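Local coordinates for protein 2-oxoadipate dioxygenase/decarboxylase (Pseudomonas putida, PDB 6W1G) that catalyses the iron(II)-dependent decarboxylation and hydroxylation of 2-oxoadipate to D-2-hydroxyglutarate, a step of D-lysine catabolism, at residues Glu68-Ile73 / Glu397-Val402; Tyr98-Ser103 / Pro107-Ala112; Pro125-Thr130 / Glu296-Ala301. All coordinates share one frame; numbering follows the deposited sequence. Where two conformers were deposited one is given.

Interaction 1. Residues Glu68-Ile73 / Glu397-Val402. With NI (nickel (II) ion), chain B.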
loop_
_atom_site.group_PDB
_atom_site.type_symbol
_atom_site.label_atom_id
_atom_site.label_comp_id
_atom_site.label_asym_id
_atom_site.label_seq_id
_atom_site.Cartn_x
_atom_site.Cartn_y
_atom_site.Cartn_z
ATOM N N GLU A 68 4.487 -10.151 -1.593
ATOM C CA GLU A 68 3.821 -8.865 -1.721
ATOM C C GLU A 68 3.644 -8.190 -0.363
ATOM O O GLU A 68 3.055 -8.761 0.560
ATOM C CB GLU A 68 2.479 -9.042 -2.421
ATOM C CG GLU A 68 1.686 -7.752 -2.482
ATOM C CD GLU A 68 0.619 -7.716 -3.561
ATOM O OE1 GLU A 68 0.452 -8.702 -4.337
ATOM O OE2 GLU A 68 -0.087 -6.662 -3.611
ATOM N N ARG A 69 4.142 -6.959 -0.250
ATOM C CA ARG A 69 4.093 -6.222 0.992
ATOM C C ARG A 69 3.958 -4.735 0.723
ATOM O O ARG A 69 4.226 -4.244 -0.374
ATOM C CB ARG A 69 5.390 -6.387 1.805
ATOM C CG ARG A 69 5.684 -7.754 2.325
ATOM C CD ARG A 69 7.119 -7.883 2.777
ATOM N NE ARG A 69 8.057 -8.030 1.690
ATOM C CZ ARG A 69 8.512 -9.187 1.245
ATOM N NH1 ARG A 69 8.091 -10.343 1.789
ATOM N NH2 ARG A 69 9.346 -9.122 0.205
ATOM N N HIS A 70 3.559 -4.010 1.773
ATOM C CA HIS A 70 3.768 -2.568 1.810
ATOM C C HIS A 70 4.454 -2.192 3.119
ATOM O O HIS A 70 4.247 -2.846 4.139
ATOM C CB HIS A 70 2.531 -1.669 1.590
ATOM C CG HIS A 70 1.593 -1.495 2.733
ATOM N ND1 HIS A 70 0.411 -2.202 2.851
ATOM C CD2 HIS A 70 1.621 -0.629 3.777
ATOM C CE1 HIS A 70 -0.226 -1.795 3.938
ATOM N NE2 HIS A 70 0.479 -0.851 4.523
ATOM N N GLY A 71 5.264 -1.151 3.094
ATOM C CA GLY A 71 5.762 -0.539 4.303
ATOM C C GLY A 71 5.107 0.799 4.517
ATOM O O GLY A 71 4.513 1.371 3.602
ATOM N N ALA A 72 5.213 1.300 5.745
ATOM C CA ALA A 72 4.737 2.625 6.088
ATOM C C ALA A 72 5.800 3.294 6.948
ATOM O O ALA A 72 6.317 2.674 7.889
ATOM C CB ALA A 72 3.433 2.530 6.892
ATOM N N ILE A 73 6.116 4.541 6.611
ATOM C CA ILE A 73 7.101 5.353 7.288
ATOM C C ILE A 73 6.581 6.775 7.394
ATOM O O ILE A 73 5.655 7.196 6.685
ATOM C CB ILE A 73 8.438 5.375 6.524
ATOM C CG1 ILE A 73 8.287 5.963 5.107
ATOM C CG2 ILE A 73 9.022 3.996 6.517
ATOM C CD1 ILE A 73 9.581 6.219 4.347
ATOM N N GLU A 397 -3.707 -1.175 -5.939
ATOM C CA GLU A 397 -2.330 -1.015 -5.513
ATOM C C GLU A 397 -2.133 0.073 -4.485
ATOM O O GLU A 397 -1.004 0.233 -3.978
ATOM C CB GLU A 397 -1.438 -0.644 -6.738
ATOM C CG GLU A 397 -1.530 -1.633 -7.853
ATOM C CD GLU A 397 -0.843 -2.973 -7.626
ATOM O OE1 GLU A 397 -0.248 -3.203 -6.542
ATOM O OE2 GLU A 397 -0.934 -3.839 -8.552
ATOM N N ASP A 398 -3.187 0.821 -4.156
ATOM C CA ASP A 398 -3.100 2.021 -3.302
ATOM C C ASP A 398 -3.742 1.742 -1.940
ATOM O O ASP A 398 -3.708 0.605 -1.459
ATOM C CB ASP A 398 -3.642 3.187 -4.104
ATOM C CG ASP A 398 -2.797 3.412 -5.338
ATOM O OD1 ASP A 398 -1.636 3.810 -5.157
ATOM O OD2 ASP A 398 -3.271 3.117 -6.458
ATOM N N PHE A 399 -4.269 2.782 -1.302
ATOM C CA PHE A 399 -4.670 2.691 0.095
ATOM C C PHE A 399 -6.076 3.256 0.258
ATOM O O PHE A 399 -6.621 3.898 -0.661
ATOM C CB PHE A 399 -3.632 3.402 0.952
ATOM C CG PHE A 399 -2.302 2.700 0.859
ATOM C CD1 PHE A 399 -2.032 1.649 1.683
ATOM C CD2 PHE A 399 -1.377 3.003 -0.119
ATOM C CE1 PHE A 399 -0.880 0.927 1.585
ATOM C CE2 PHE A 399 -0.226 2.251 -0.262
ATOM C CZ PHE A 399 0.061 1.259 0.626
ATOM N N LEU A 400 -6.694 2.955 1.402
ATOM C CA LEU A 400 -8.044 3.440 1.611
ATOM C C LEU A 400 -8.086 4.964 1.627
ATOM O O LEU A 400 -7.171 5.623 2.151
ATOM C CB LEU A 400 -8.639 2.840 2.886
ATOM C CG LEU A 400 -8.882 1.321 2.843
ATOM C CD1 LEU A 400 -9.323 0.811 4.220
ATOM C CD2 LEU A 400 -9.899 0.943 1.754
ATOM N N PRO A 401 -9.102 5.567 1.035
ATOM C CA PRO A 401 -9.176 7.024 1.061
ATOM C C PRO A 401 -9.473 7.551 2.447
ATOM O O PRO A 401 -10.071 6.871 3.281
ATOM C CB PRO A 401 -10.327 7.345 0.102
ATOM C CG PRO A 401 -11.153 6.125 0.060
ATOM C CD PRO A 401 -10.220 4.969 0.281
ATOM N N VAL A 402 -9.030 8.786 2.685
ATOM C CA VAL A 402 -9.418 9.501 3.886
ATOM C C VAL A 402 -10.882 9.911 3.750
ATOM O O VAL A 402 -11.307 10.394 2.691
ATOM C CB VAL A 402 -8.530 10.744 4.092
ATOM C CG1 VAL A 402 -8.874 11.445 5.409
ATOM C CG2 VAL A 402 -7.042 10.399 4.050
HETATM NI NI NI B . -0.446 0.191 6.099
HETATM O O HOH W 1 0.074 2.198 5.517
HETATM O O HOH W 2 -1.993 0.659 4.853
HETATM O O HOH W 3 -1.934 1.437 7.297
#
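The imidazole of His70 carries the phenyl ring of Phe399 over one of its faces. Phe399 CE1 stands 3.5 Å above the plane of the His70 ring, over its centre. The phenyl ring meets the imidazole with its edge, CE1 and CZ leading, and His70 CB lies in the phenyl plane. This is a T-shaped stack. The planes are at 83° and the centroids of the His70 and Phe399 rings are 4.8 Å apart. The closest pair is His70 ND1 to Phe399 CE1, at 3.6 Å. The two side chains come from opposite directions, one from strand 69-75 and the other from the loop after strand 389-393. Both imidazole nitrogens have partners. NE2 of His70 coordinates the nickel ion at 2.1 Å. On the other nitrogen, ND1 hydrogen-bonds Glu296. His226 and Glu294 complete the protein ligands, a two-histidine, one-carboxylate set in this member of the glyoxalase clan. Three waters fill the other positions round the nickel, water 2 at 2.0 Å from the ion. The same three residues hold iron(II) in this enzyme, and His70 and Val402 also belong to the 2-oxoadipate site. CG of His70 sits between its backbone N and carbonyl carbon, chi1 78°, which aims the ring from the strand at the metal. Away from the rings, Glu68 OE2 and Glu397 OE1 approach to 4.5 Å. Both form salt bridges with Arg127 NH1, which is likely to offset the repulsion between the two buried carboxylates.

Interaction 2. Residues Tyr98-Ser103 / Pro107-Ala112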
loop_
_atom_site.group_PDB
_atom_site.type_symbol
_atom_site.label_atom_id
_atom_site.label_comp_id
_atom_site.label_asym_id
_atom_site.label_seq_id
_atom_site.Cartn_x
_atom_site.Cartn_y
_atom_site.Cartn_z
ATOM N N TYR A 98 -2.626 10.981 -2.926
ATOM C CA TYR A 98 -2.438 11.969 -1.874
ATOM C C TYR A 98 -3.508 11.741 -0.816
ATOM O O TYR A 98 -4.698 11.617 -1.118
ATOM C CB TYR A 98 -2.549 13.392 -2.451
ATOM C CG TYR A 98 -2.493 14.435 -1.366
ATOM C CD1 TYR A 98 -1.337 14.630 -0.610
ATOM C CD2 TYR A 98 -3.597 15.205 -1.056
ATOM C CE1 TYR A 98 -1.274 15.539 0.405
ATOM C CE2 TYR A 98 -3.540 16.137 -0.039
ATOM C CZ TYR A 98 -2.383 16.318 0.682
ATOM O OH TYR A 98 -2.385 17.269 1.687
ATOM N N TYR A 99 -3.059 11.639 0.435
ATOM C CA TYR A 99 -3.901 11.278 1.570
ATOM C C TYR A 99 -3.673 12.329 2.642
ATOM O O TYR A 99 -2.581 12.404 3.204
ATOM C CB TYR A 99 -3.536 9.910 2.128
ATOM C CG TYR A 99 -3.544 8.801 1.087
ATOM C CD1 TYR A 99 -2.440 8.605 0.250
ATOM C CD2 TYR A 99 -4.625 7.957 0.927
ATOM C CE1 TYR A 99 -2.435 7.616 -0.710
ATOM C CE2 TYR A 99 -4.628 6.977 -0.027
ATOM C CZ TYR A 99 -3.546 6.799 -0.831
ATOM O OH TYR A 99 -3.588 5.805 -1.790
ATOM N N ASP A 100 -4.663 13.152 2.914
ATOM C CA ASP A 100 -4.522 14.240 3.876
ATOM C C ASP A 100 -5.301 13.921 5.131
ATOM O O ASP A 100 -6.535 13.886 5.114
ATOM C CB ASP A 100 -5.039 15.511 3.226
ATOM C CG ASP A 100 -4.852 16.726 4.085
ATOM O OD1 ASP A 100 -4.061 16.639 5.037
ATOM O OD2 ASP A 100 -5.490 17.741 3.787
ATOM N N LEU A 101 -4.582 13.675 6.210
ATOM C CA LEU A 101 -5.226 13.399 7.481
ATOM C C LEU A 101 -5.446 14.634 8.338
ATOM O O LEU A 101 -5.963 14.501 9.454
ATOM C CB LEU A 101 -4.431 12.365 8.270
ATOM C CG LEU A 101 -4.647 10.918 7.852
ATOM C CD1 LEU A 101 -3.514 10.051 8.342
ATOM C CD2 LEU A 101 -5.993 10.408 8.377
ATOM N N SER A 102 -5.060 15.828 7.871
ATOM C CA SER A 102 -5.343 17.037 8.641
ATOM C C SER A 102 -6.822 17.140 8.994
ATOM O O SER A 102 -7.173 17.695 10.040
ATOM C CB SER A 102 -4.897 18.280 7.864
ATOM O OG SER A 102 -3.536 18.210 7.473
ATOM N N SER A 103 -7.701 16.621 8.134
ATOM C CA SER A 103 -9.132 16.629 8.423
ATOM C C SER A 103 -9.445 15.839 9.686
ATOM O O SER A 103 -10.229 16.287 10.533
ATOM C CB SER A 103 -9.880 16.036 7.228
ATOM O OG SER A 103 -9.170 14.941 6.673
ATOM N N PRO A 107 -1.691 15.107 12.355
ATOM C CA PRO A 107 -0.900 16.146 11.661
ATOM C C PRO A 107 0.073 15.588 10.617
ATOM O O PRO A 107 1.277 15.857 10.651
ATOM C CB PRO A 107 -0.179 16.829 12.831
ATOM C CG PRO A 107 0.054 15.719 13.797
ATOM C CD PRO A 107 -1.218 14.893 13.736
ATOM N N VAL A 108 -0.462 14.831 9.652
ATOM C CA VAL A 108 0.327 14.300 8.555
ATOM C C VAL A 108 -0.452 14.401 7.241
ATOM O O VAL A 108 -1.684 14.452 7.215
ATOM C CB VAL A 108 0.776 12.821 8.736
ATOM C CG1 VAL A 108 1.672 12.612 9.966
ATOM C CG2 VAL A 108 -0.430 11.888 8.778
ATOM N N HIS A 109 0.303 14.379 6.135
ATOM C CA HIS A 109 -0.257 14.087 4.813
ATOM C C HIS A 109 0.750 13.212 4.081
ATOM O O HIS A 109 1.945 13.235 4.408
ATOM C CB HIS A 109 -0.715 15.326 4.037
ATOM C CG HIS A 109 0.257 16.435 3.912
ATOM N ND1 HIS A 109 -0.058 17.528 3.140
ATOM C CD2 HIS A 109 1.473 16.677 4.449
ATOM C CE1 HIS A 109 0.916 18.419 3.238
ATOM N NE2 HIS A 109 1.854 17.932 4.023
ATOM N N SER A 110 0.261 12.443 3.099
ATOM C CA SER A 110 1.015 11.285 2.650
ATOM C C SER A 110 0.790 10.983 1.180
ATOM O O SER A 110 -0.188 11.404 0.549
ATOM C CB SER A 110 0.563 10.040 3.436
ATOM O OG SER A 110 0.476 10.330 4.803
ATOM N N THR A 111 1.732 10.189 0.649
ATOM C CA THR A 111 1.617 9.571 -0.668
ATOM C C THR A 111 2.115 8.148 -0.542
ATOM O O THR A 111 2.649 7.771 0.494
ATOM C CB THR A 111 2.431 10.341 -1.718
ATOM O OG1 THR A 111 2.125 9.861 -3.035
ATOM C CG2 THR A 111 3.900 10.222 -1.522
ATOM N N ALA A 112 1.954 7.344 -1.586
ATOM C CA ALA A 112 2.577 6.028 -1.598
ATOM C C ALA A 112 3.521 5.927 -2.796
ATOM O O ALA A 112 3.132 6.213 -3.923
ATOM C CB ALA A 112 1.575 4.899 -1.657
HETATM O O HOH W 4 -2.027 10.675 5.510
#
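Tyr99 and Ser110 form the close part of this antiparallel hairpin. They are a hydrogen-bonded pair, with Tyr99 N to Ser110 O at 2.9 Å and Ser110 N to Tyr99 O at 2.8 Å. Asp100 and His109 follow as a non-hydrogen-bonded pair. On their face of the sheet, Tyr98 OH hydrogen-bonds His109 ND1 in the imidazole plane, at 2.8 Å. The two rings touch rim to rim, with planes at 68°. With chi1 at 174°, Tyr98 CG stands opposite the backbone N, and the phenol reaches that nitrogen. Toward the turn the contact loosens. Leu101 N hydrogen-bonds Val108 O at a longer 3.2 Å, and the chain runs on to solvent-exposed Ser103. The one apolar touch here is Leu101 CD1 to Val108 CG2, at 3.6 Å. Asp100 OD1 forms an Asx turn by accepting Ser102 N from above the carboxylate plane. Ser102 OG also reaches its syn lone pair, but a second Ser102 conformer makes this bond less certain. With an alanine at Asp100, Ser102 N would probably lose its side-chain acceptor and Asn425 its carboxylate partner, leaving the turn less firmly set. Water 4 links Tyr99 O to Ser110 OG, which also bonds Ser131. Strand 94-100 is outermost on this side of the mixed sheet. Strand 108-114 lies between it and strand 127-133, while Phe429 of helix 424-433 packs on the Tyr98 and His109 rings.

Interaction 3. Residues Pro125-Thr130 / Glu296-Ala301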
loop_
_atom_site.group_PDB
_atom_site.type_symbol
_atom_site.label_atom_id
_atom_site.label_comp_id
_atom_site.label_asym_id
_atom_site.label_seq_id
_atom_site.Cartn_x
_atom_site.Cartn_y
_atom_site.Cartn_z
ATOM N N PRO A 125 5.395 -5.720 -6.356
ATOM C CA PRO A 125 4.376 -4.716 -6.086
ATOM C C PRO A 125 4.633 -3.953 -4.792
ATOM O O PRO A 125 3.726 -3.309 -4.245
ATOM C CB PRO A 125 3.106 -5.551 -5.950
ATOM C CG PRO A 125 3.610 -6.770 -5.270
ATOM C CD PRO A 125 4.967 -7.066 -5.901
ATOM N N PHE A 126 5.869 -3.979 -4.306
ATOM C CA PHE A 126 6.195 -3.276 -3.062
ATOM C C PHE A 126 5.816 -1.816 -3.143
ATOM O O PHE A 126 6.123 -1.135 -4.130
ATOM C CB PHE A 126 7.686 -3.425 -2.782
ATOM C CG PHE A 126 8.134 -2.884 -1.486
ATOM C CD1 PHE A 126 7.635 -3.392 -0.297
ATOM C CD2 PHE A 126 9.097 -1.890 -1.430
ATOM C CE1 PHE A 126 8.086 -2.907 0.931
ATOM C CE2 PHE A 126 9.570 -1.427 -0.224
ATOM C CZ PHE A 126 9.057 -1.937 0.962
ATOM N N ARG A 127 5.224 -1.318 -2.070
ATOM C CA ARG A 127 4.884 0.105 -1.943
ATOM C C ARG A 127 5.337 0.585 -0.579
ATOM O O ARG A 127 5.381 -0.201 0.359
ATOM C CB ARG A 127 3.384 0.468 -1.990
ATOM C CG ARG A 127 2.515 -0.273 -2.913
ATOM C CD ARG A 127 1.753 -1.346 -2.171
ATOM N NE ARG A 127 0.935 -2.037 -3.089
ATOM C CZ ARG A 127 0.656 -3.348 -3.028
ATOM N NH1 ARG A 127 -0.071 -3.930 -3.931
ATOM N NH2 ARG A 127 1.122 -4.090 -2.020
ATOM N N VAL A 128 5.654 1.884 -0.490
ATOM C CA VAL A 128 5.955 2.497 0.785
ATOM C C VAL A 128 5.052 3.704 0.968
ATOM O O VAL A 128 5.213 4.726 0.272
ATOM C CB VAL A 128 7.412 2.853 1.001
ATOM C CG1 VAL A 128 7.574 3.521 2.388
ATOM C CG2 VAL A 128 8.275 1.621 0.902
ATOM N N PHE A 129 4.087 3.581 1.884
ATOM C CA PHE A 129 3.209 4.679 2.275
ATOM C C PHE A 129 4.022 5.625 3.145
ATOM O O PHE A 129 4.578 5.197 4.162
ATOM C CB PHE A 129 2.033 4.118 3.063
ATOM C CG PHE A 129 0.941 5.107 3.338
ATOM C CD1 PHE A 129 0.918 5.868 4.494
ATOM C CD2 PHE A 129 -0.059 5.311 2.410
ATOM C CE1 PHE A 129 -0.104 6.763 4.714
ATOM C CE2 PHE A 129 -1.083 6.219 2.648
ATOM C CZ PHE A 129 -1.096 6.935 3.786
ATOM N N THR A 130 4.186 6.863 2.694
ATOM C CA THR A 130 5.128 7.811 3.261
ATOM C C THR A 130 4.376 9.050 3.712
ATOM O O THR A 130 3.789 9.774 2.897
ATOM C CB THR A 130 6.177 8.165 2.235
ATOM O OG1 THR A 130 6.839 6.977 1.806
ATOM C CG2 THR A 130 7.224 9.123 2.793
ATOM N N GLU A 296 -3.490 -7.035 5.400
ATOM C CA GLU A 296 -4.419 -6.526 4.385
ATOM C C GLU A 296 -4.757 -7.596 3.368
ATOM O O GLU A 296 -3.988 -8.531 3.124
ATOM C CB GLU A 296 -3.874 -5.297 3.665
ATOM C CG GLU A 296 -2.771 -5.521 2.643
ATOM C CD GLU A 296 -2.107 -4.201 2.119
ATOM O OE1 GLU A 296 -2.662 -3.142 2.368
ATOM O OE2 GLU A 296 -1.047 -4.231 1.495
ATOM N N GLN A 297 -5.929 -7.412 2.766
ATOM C CA GLN A 297 -6.414 -8.187 1.650
ATOM C C GLN A 297 -6.732 -7.175 0.536
ATOM O O GLN A 297 -7.436 -6.196 0.795
ATOM C CB GLN A 297 -7.688 -8.964 2.027
ATOM C CG GLN A 297 -8.219 -9.835 0.891
ATOM C CD GLN A 297 -9.531 -10.468 1.186
ATOM O OE1 GLN A 297 -9.904 -10.730 2.344
ATOM N NE2 GLN A 297 -10.256 -10.770 0.139
ATOM N N ARG A 298 -6.241 -7.392 -0.679
ATOM C CA ARG A 298 -6.388 -6.425 -1.764
ATOM C C ARG A 298 -7.351 -6.947 -2.810
ATOM O O ARG A 298 -7.168 -8.055 -3.299
ATOM C CB ARG A 298 -5.035 -6.055 -2.398
ATOM C CG ARG A 298 -4.225 -5.205 -1.479
ATOM C CD ARG A 298 -2.851 -4.826 -2.072
ATOM N NE ARG A 298 -2.229 -3.833 -1.212
ATOM C CZ ARG A 298 -2.495 -2.537 -1.262
ATOM N NH1 ARG A 298 -3.231 -2.021 -2.252
ATOM N NH2 ARG A 298 -2.017 -1.733 -0.318
ATOM N N GLY A 299 -8.333 -6.119 -3.146
ATOM C CA GLY A 299 -9.340 -6.410 -4.140
ATOM C C GLY A 299 -9.264 -5.485 -5.342
ATOM O O GLY A 299 -8.179 -5.049 -5.705
ATOM N N ALA A 300 -10.402 -5.235 -5.977
ATOM C CA ALA A 300 -10.455 -4.528 -7.247
ATOM C C ALA A 300 -10.248 -3.037 -7.085
ATOM O O ALA A 300 -10.854 -2.366 -6.238
ATOM C CB ALA A 300 -11.811 -4.764 -7.878
ATOM N N ALA A 301 -9.482 -2.474 -8.015
ATOM C CA ALA A 301 -9.409 -1.033 -8.165
ATOM C C ALA A 301 -10.745 -0.514 -8.686
ATOM O O ALA A 301 -11.345 -1.088 -9.594
ATOM C CB ALA A 301 -8.296 -0.720 -9.149
#
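Arg127 and Arg298 stack guanidinium on guanidinium. The planes are 20° apart and the centres of the two groups are 3.7 Å apart. The overlap is offset: Arg298 NE lies over one face of the Arg127 group, 3.4 Å from Arg127 CZ. On the opposite face of Arg127 lies the backbone oxygen of Pro125. The two side chains slide past each other in opposite directions. Arg298 is extended from CG to NE, whereas Arg127 is bent at chi2 (100°), which lays its guanidinium flat against that of Arg298. Glu296 OE2 lies in the plane of the Arg298 guanidinium, at its edge. Arg298 NE and Glu296 OE2 form a salt bridge at 3.0 Å; the hydrogen bonds from NE and NH2 to this oxygen are both weak. The same oxygen is 4.1 Å from Arg127 NH2 but well out of that guanidinium's plane, so only charge acts there. The next shell fixes both heads. Arg127 is further held by the two carboxylates of Glu68 and Glu397, and Arg298 NH1 bonds the carbonyl oxygens of Asp398 and Tyr396. Phe399 adds a cation-pi contact to Arg298. Through His70, Glu296 stands in the second shell of the metal site. The contact thus joins strand 127-133 of the mixed sheet to strand 288-298 of the two-stranded one. Two stacked cations in a buried place are likely to depend on the carboxylates of Glu68, Glu296 and Glu397 for charge balance.

Overall arrangement
Interactions 1 and 3 are buried at the middle of the chain, with centres about 5 Å apart. Interaction 2 lies farther out, about 12 Å from interaction 1 and 16 Å from interaction 3 between centres, and several of its residues are partly exposed. All three reach the same mixed sheet. Interactions 1 and 3 use its neighbouring strands 69-75 and 127-133, each joined by side chains to a distant part of the chain. Interaction 2 is instead a local hairpin held mainly by backbone bonds. Metal and ring contacts mark 68-73/397-402, and charge marks 125-130/296-301. Tyr99 OH, probably hydrogen-bonded to Phe399 N, connects the hairpin to the metal-site loop.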